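ABC transporter, substrate binding protein (Polyamine) (Agrobacterium tumefaciens, PDB 4EUO) binds gamma-aminobutyric acid (GABA) in the periplasm as the selective substrate-binding protein, probably delivering it to an ABC transporter. Local coordinates at residues A[99-104]-A[260-265]; A[221-226]-A[289-294]. All coordinates share one frame; numbering follows the deposited sequence.

Contacts 1 and 2 lie about 10 Å apart, centre to centre, near the centre of the molecule, and share one mixed sheet: strand 96-107 carries the first half of contact 1, and its antiparallel neighbour, strand 215-229, the first half of contact 2. Along the chain the segments alternate, 99-104, 221-226, 260-265, 289-294. The two strands join directly, F103 N lying 2.8 Å from I222 O. Beyond them, the loop after helix 250-260 adds to 99-104 and the short strand 289-291 adds to 221-226. The shared sheet and its flanking segments thus bring pocket residues from distant parts of the sequence to the two ends of one ligand: Y262 to the carboxylate of GABA, D226 to its amine.

Contact 1: A[99-104]-A[260-265]; sequences FYYSFV and TGYAPV. With ABU (gamma-amino-butanoic acid), chain E.
F99 and Y262 stack as an offset aromatic pair in the wall of the GABA pocket, and both rings go on to touch the ligand. Their centroids are 4.5 Å apart and the planes 27° off parallel; the side chains run side by side in the same direction. F99 CE1 sits over the centre of the Y262 ring while F99 CD1 comes down to 3.4 Å from Y262 CG. A chi1 of 61° puts CG of F99 between its backbone N and carbonyl carbon. The far atom of the ring, F99 CZ, reaches 3.6 Å from CG of GABA, which approaches at the ring edge. Y262 meets the ligand at its own rim: Y262 OH donates to the carboxylate O of GABA at 2.6 Å, a short bond, and R203 grips the ligand as well. Y101 contributes in two places. Its CB packs 3.4 Å from Y262 CD1, and its ring turns one face to CD of GABA, 3.9 Å above the plane and offset toward the rim.

This is the ligand cleft of a periplasmic binding protein, and the two backbones are joined by a single antiparallel bridge, Y100 with A263, a hydrogen-bonded pair. Y100 N gives to A263 O and A263 N returns to Y100 O at 2.9 Å. Around the bridge the packing is apolar: V265 CG1 lies 3.9 Å from Y100 CB, and A263 CB approaches the same carbon. Just before Y262, an ST turn ties its backbone N to T260 OG1, fixing the chain where helix 250-260 ends.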
loop_
_atom_site.group_PDB
_atom_site.type_symbol
_atom_site.label_atom_id
_atom_site.label_comp_id
_atom_site.label_asym_id
_atom_site.label_seq_id
_atom_site.Cartn_x
_atom_site.Cartn_y
_atom_site.Cartn_z
ATOM N N PHE A 99 -2.168 4.665 -6.217
ATOM C CA PHE A 99 -3.151 5.122 -5.252
ATOM C C PHE A 99 -2.438 5.532 -3.985
ATOM O O PHE A 99 -1.284 5.105 -3.766
ATOM C CB PHE A 99 -4.245 4.084 -4.930
ATOM C CG PHE A 99 -3.749 2.786 -4.327
ATOM C CD1 PHE A 99 -3.677 2.620 -2.944
ATOM C CD2 PHE A 99 -3.387 1.729 -5.137
ATOM C CE1 PHE A 99 -3.238 1.411 -2.388
ATOM C CE2 PHE A 99 -2.947 0.523 -4.592
ATOM C CZ PHE A 99 -2.878 0.373 -3.219
ATOM N N TYR A 100 -3.128 6.329 -3.157
ATOM C CA TYR A 100 -2.582 6.860 -1.922
ATOM C C TYR A 100 -3.338 6.211 -0.786
ATOM O O TYR A 100 -4.572 6.096 -0.837
ATOM C CB TYR A 100 -2.721 8.384 -1.978
ATOM C CG TYR A 100 -2.165 9.163 -0.815
ATOM C CD1 TYR A 100 -0.839 9.564 -0.794
ATOM C CD2 TYR A 100 -2.997 9.619 0.206
ATOM C CE1 TYR A 100 -0.340 10.384 0.218
ATOM C CE2 TYR A 100 -2.502 10.422 1.241
ATOM C CZ TYR A 100 -1.184 10.822 1.218
ATOM O OH TYR A 100 -0.701 11.674 2.188
ATOM N N TYR A 101 -2.626 5.744 0.247
ATOM C CA TYR A 101 -3.287 4.984 1.299
ATOM C C TYR A 101 -2.711 5.302 2.651
ATOM O O TYR A 101 -1.678 5.965 2.750
ATOM C CB TYR A 101 -3.144 3.466 1.016
ATOM C CG TYR A 101 -1.741 2.911 1.109
ATOM C CD1 TYR A 101 -1.254 2.386 2.303
ATOM C CD2 TYR A 101 -0.903 2.882 -0.007
ATOM C CE1 TYR A 101 0.035 1.860 2.386
ATOM C CE2 TYR A 101 0.390 2.369 0.067
ATOM C CZ TYR A 101 0.845 1.848 1.260
ATOM O OH TYR A 101 2.096 1.297 1.360
ATOM N N SER A 102 -3.329 4.727 3.697
ATOM C CA SER A 102 -2.811 4.843 5.038
ATOM C C SER A 102 -2.762 3.497 5.723
ATOM O O SER A 102 -3.614 2.642 5.455
ATOM C CB SER A 102 -3.745 5.686 5.906
ATOM O OG SER A 102 -3.730 7.024 5.450
ATOM N N PHE A 103 -1.810 3.344 6.634
ATOM C CA PHE A 103 -1.881 2.316 7.648
ATOM C C PHE A 103 -2.714 2.928 8.784
ATOM O O PHE A 103 -2.422 4.044 9.234
ATOM C CB PHE A 103 -0.517 1.931 8.193
ATOM C CG PHE A 103 0.273 1.154 7.189
ATOM C CD1 PHE A 103 0.019 -0.197 6.979
ATOM C CD2 PHE A 103 1.262 1.768 6.448
ATOM C CE1 PHE A 103 0.751 -0.913 6.018
ATOM C CE2 PHE A 103 1.979 1.054 5.495
ATOM C CZ PHE A 103 1.741 -0.293 5.307
ATOM N N VAL A 104 -3.744 2.219 9.201
ATOM C CA VAL A 104 -4.669 2.626 10.257
ATOM C C VAL A 104 -4.790 1.528 11.268
ATOM O O VAL A 104 -4.365 0.380 11.042
ATOM C CB VAL A 104 -6.059 2.930 9.656
ATOM C CG1 VAL A 104 -5.975 4.103 8.677
ATOM C CG2 VAL A 104 -6.634 1.696 8.946
ATOM N N THR A 260 -12.528 1.420 -3.607
ATOM C CA THR A 260 -11.615 0.867 -2.600
ATOM C C THR A 260 -11.545 1.579 -1.269
ATOM O O THR A 260 -11.146 0.962 -0.290
ATOM C CB THR A 260 -10.168 0.871 -3.119
ATOM O OG1 THR A 260 -9.782 2.215 -3.426
ATOM C CG2 THR A 260 -9.957 -0.037 -4.309
ATOM N N GLY A 261 -11.783 2.884 -1.249
ATOM C CA GLY A 261 -11.525 3.689 -0.062
ATOM C C GLY A 261 -10.100 4.248 -0.040
ATOM O O GLY A 261 -9.709 4.878 0.933
ATOM N N TYR A 262 -9.339 4.065 -1.127
ATOM C CA TYR A 262 -8.000 4.655 -1.258
ATOM C C TYR A 262 -8.159 5.999 -1.959
ATOM O O TYR A 262 -9.182 6.230 -2.614
ATOM C CB TYR A 262 -7.053 3.735 -2.059
ATOM C CG TYR A 262 -6.692 2.491 -1.276
ATOM C CD1 TYR A 262 -6.220 2.584 0.024
ATOM C CD2 TYR A 262 -6.890 1.215 -1.815
ATOM C CE1 TYR A 262 -5.901 1.448 0.760
ATOM C CE2 TYR A 262 -6.589 0.072 -1.083
ATOM C CZ TYR A 262 -6.121 0.201 0.212
ATOM O OH TYR A 262 -5.919 -0.894 0.997
ATOM N N ALA A 263 -7.187 6.897 -1.800
ATOM C CA ALA A 263 -7.268 8.205 -2.436
ATOM C C ALA A 263 -6.673 8.166 -3.829
ATOM O O ALA A 263 -5.686 7.462 -4.096
ATOM C CB ALA A 263 -6.562 9.251 -1.585
ATOM N N PRO A 264 -7.260 8.933 -4.762
ATOM C CA PRO A 264 -6.705 8.990 -6.116
ATOM C C PRO A 264 -5.400 9.777 -6.169
ATOM O O PRO A 264 -5.121 10.612 -5.294
ATOM C CB PRO A 264 -7.809 9.664 -6.921
ATOM C CG PRO A 264 -8.560 10.474 -5.936
ATOM C CD PRO A 264 -8.438 9.813 -4.599
ATOM N N VAL A 265 -4.626 9.514 -7.216
ATOM C CA VAL A 265 -3.348 10.153 -7.510
ATOM C C VAL A 265 -3.362 10.869 -8.849
ATOM O O VAL A 265 -2.338 11.045 -9.493
ATOM C CB VAL A 265 -2.138 9.203 -7.303
ATOM C CG1 VAL A 265 -1.941 8.933 -5.793
ATOM C CG2 VAL A 265 -2.348 7.895 -8.065
HETATM N N ABU E . 0.723 -1.622 -0.860
HETATM C CD ABU E . -0.672 -1.340 -0.498
HETATM C CB ABU E . -1.598 -2.447 -0.938
HETATM C CG ABU E . -2.999 -2.095 -0.573
HETATM C C ABU E . -4.033 -3.171 -0.829
HETATM O O ABU E . -5.202 -3.062 -0.202
HETATM O OXT ABU E . -3.784 -4.250 -1.530
#

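Contact 2: A[221-226]-A[289-294]. With ABU (gamma-amino-butanoic acid), chain E.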
loop_
_atom_site.group_PDB
_atom_site.type_symbol
_atom_site.label_atom_id
_atom_site.label_comp_id
_atom_site.label_asym_id
_atom_site.label_seq_id
_atom_site.Cartn_x
_atom_site.Cartn_y
_atom_site.Cartn_z
ATOM N N ASN A 221 -2.584 8.225 11.559
ATOM C CA ASN A 221 -2.564 7.265 10.424
ATOM C C ASN A 221 -1.322 7.565 9.592
ATOM O O ASN A 221 -0.951 8.728 9.437
ATOM C CB ASN A 221 -3.847 7.339 9.634
ATOM C CG ASN A 221 -4.042 8.605 8.846
ATOM O OD1 ASN A 221 -3.680 8.687 7.661
ATOM N ND2 ASN A 221 -4.715 9.616 9.459
ATOM N N ILE A 222 -0.682 6.516 9.052
ATOM C CA ILE A 222 0.595 6.665 8.370
ATOM C C ILE A 222 0.372 6.515 6.883
ATOM O O ILE A 222 -0.014 5.429 6.416
ATOM C CB ILE A 222 1.586 5.644 8.913
ATOM C CG1 ILE A 222 1.809 5.828 10.429
ATOM C CG2 ILE A 222 2.919 5.715 8.119
ATOM C CD1 ILE A 222 2.458 4.578 11.043
ATOM N N THR A 223 0.624 7.586 6.117
ATOM C CA THR A 223 0.368 7.544 4.678
ATOM C C THR A 223 1.545 7.058 3.879
ATOM O O THR A 223 2.714 7.180 4.283
ATOM C CB THR A 223 -0.013 8.925 4.120
ATOM O OG1 THR A 223 1.098 9.807 4.258
ATOM C CG2 THR A 223 -1.175 9.519 4.823
ATOM N N ALA A 224 1.228 6.482 2.717
ATOM C CA ALA A 224 2.190 6.040 1.728
ATOM C C ALA A 224 1.440 5.914 0.408
ATOM O O ALA A 224 0.245 6.220 0.351
ATOM C CB ALA A 224 2.853 4.718 2.142
ATOM N N ALA A 225 2.135 5.521 -0.667
ATOM C CA ALA A 225 1.449 5.352 -1.930
ATOM C C ALA A 225 2.013 4.171 -2.647
ATOM O O ALA A 225 3.196 3.842 -2.495
ATOM C CB ALA A 225 1.569 6.606 -2.809
ATOM N N ASP A 226 1.172 3.540 -3.461
ATOM C CA ASP A 226 1.648 2.525 -4.393
ATOM C C ASP A 226 1.925 3.206 -5.724
ATOM O O ASP A 226 1.437 4.321 -5.997
ATOM C CB ASP A 226 0.644 1.401 -4.586
ATOM C CG ASP A 226 0.720 0.308 -3.521
ATOM O OD1 ASP A 226 1.364 0.525 -2.473
ATOM O OD2 ASP A 226 0.160 -0.798 -3.762
ATOM N N GLN A 289 -2.227 12.978 11.330
ATOM C CA GLN A 289 -1.707 12.110 10.273
ATOM C C GLN A 289 -0.188 12.236 10.206
ATOM O O GLN A 289 0.382 13.318 10.431
ATOM C CB GLN A 289 -2.331 12.544 8.940
ATOM C CG GLN A 289 -1.977 11.653 7.738
ATOM C CD GLN A 289 -2.794 12.015 6.556
ATOM O OE1 GLN A 289 -2.621 13.091 5.970
ATOM N NE2 GLN A 289 -3.685 11.135 6.129
ATOM N N VAL A 290 0.462 11.127 9.840
ATOM C CA VAL A 290 1.927 11.038 9.694
ATOM C C VAL A 290 2.204 10.619 8.254
ATOM O O VAL A 290 1.531 9.726 7.740
ATOM C CB VAL A 290 2.453 9.997 10.709
ATOM C CG1 VAL A 290 3.951 9.753 10.531
ATOM C CG2 VAL A 290 2.160 10.437 12.146
ATOM N N ASN A 291 3.177 11.219 7.586
ATOM C CA ASN A 291 3.465 10.859 6.220
ATOM C C ASN A 291 4.735 10.044 6.168
ATOM O O ASN A 291 5.798 10.565 6.489
ATOM C CB ASN A 291 3.588 12.139 5.378
ATOM C CG ASN A 291 2.358 13.008 5.499
ATOM O OD1 ASN A 291 2.428 14.159 5.950
ATOM N ND2 ASN A 291 1.197 12.483 5.152
ATOM N N ALA A 292 4.659 8.766 5.792
ATOM C CA ALA A 292 5.873 7.990 5.652
ATOM C C ALA A 292 6.690 8.536 4.500
ATOM O O ALA A 292 6.146 9.046 3.505
ATOM C CB ALA A 292 5.565 6.507 5.442
ATOM N N ASP A 293 8.006 8.428 4.638
ATOM C CA ASP A 293 8.906 8.973 3.612
ATOM C C ASP A 293 9.436 7.833 2.767
ATOM O O ASP A 293 10.368 7.109 3.150
ATOM C CB ASP A 293 10.051 9.740 4.276
ATOM C CG ASP A 293 10.934 10.477 3.292
ATOM O OD1 ASP A 293 10.940 10.109 2.103
ATOM O OD2 ASP A 293 11.570 11.467 3.713
ATOM N N MET A 294 8.793 7.637 1.633
ATOM C CA MET A 294 9.181 6.531 0.757
ATOM C C MET A 294 10.483 6.759 0.059
ATOM O O MET A 294 11.142 5.786 -0.305
ATOM C CB MET A 294 8.085 6.226 -0.252
ATOM C CG MET A 294 6.754 5.800 0.425
ATOM S SD MET A 294 5.575 5.216 -0.786
ATOM C CE MET A 294 5.306 6.651 -1.788
HETATM N N ABU E . 0.723 -1.622 -0.860
HETATM C CD ABU E . -0.672 -1.340 -0.498
HETATM C CB ABU E . -1.598 -2.447 -0.938
HETATM C CG ABU E . -2.999 -2.095 -0.573
HETATM C C ABU E . -4.033 -3.171 -0.829
HETATM O O ABU E . -5.202 -3.062 -0.202
HETATM O OXT ABU E . -3.784 -4.250 -1.530
HETATM O O HOH W 1 3.451 9.673 2.729
#
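N221, I222 and T223 pair with Q289, V290 and N291 as a short parallel ladder, the strand axes inclined at 35°. Its backbone bonds run V290 N to N221 O, T223 N to V290 O, and A292 N to T223 O, the last bent.

Two side-chain bonds reinforce it on the face carrying N221, T223, Q289 and N291. Q289 NE2 meets N221 OD1 at 2.9 Å, on a lone pair in the carbonyl plane, although the two amide planes stand 75° apart; P282 O takes a further bond from that NE2, S102 OG also reaches OD1, and N221 ND2 gives to W218 O. N291 ND2 points almost straight at T223 OG1, 2.8 Å away, the two side chains lying alongside one another. T223 OG1 sits between its backbone N and carbonyl carbon (chi1 65°), while T223 CG2 packs against the Q289 amide, 3.3 Å from NE2. A water joins T223 OG1 to A292 O. Farther along, M294 SD accepts a weak bond from A225 N at 3.5 Å.

The apolar contacts start on the other face, where I222 CG2 rests 3.8 Å from A292 CB. M294 CE lies 3.9 Å from A225 CB.

Beyond this pairing the strand reaches the pocket: D226 OD1 accepts from ABU N, the GABA amine, at 2.8 Å, with OD2 a weaker second acceptor. With D58 a second acid close to OD2, this would favour a protonated amine, so the strand that pairs with 289-291 and meets M294 at A225 carries, in D226, its probable counter-charge.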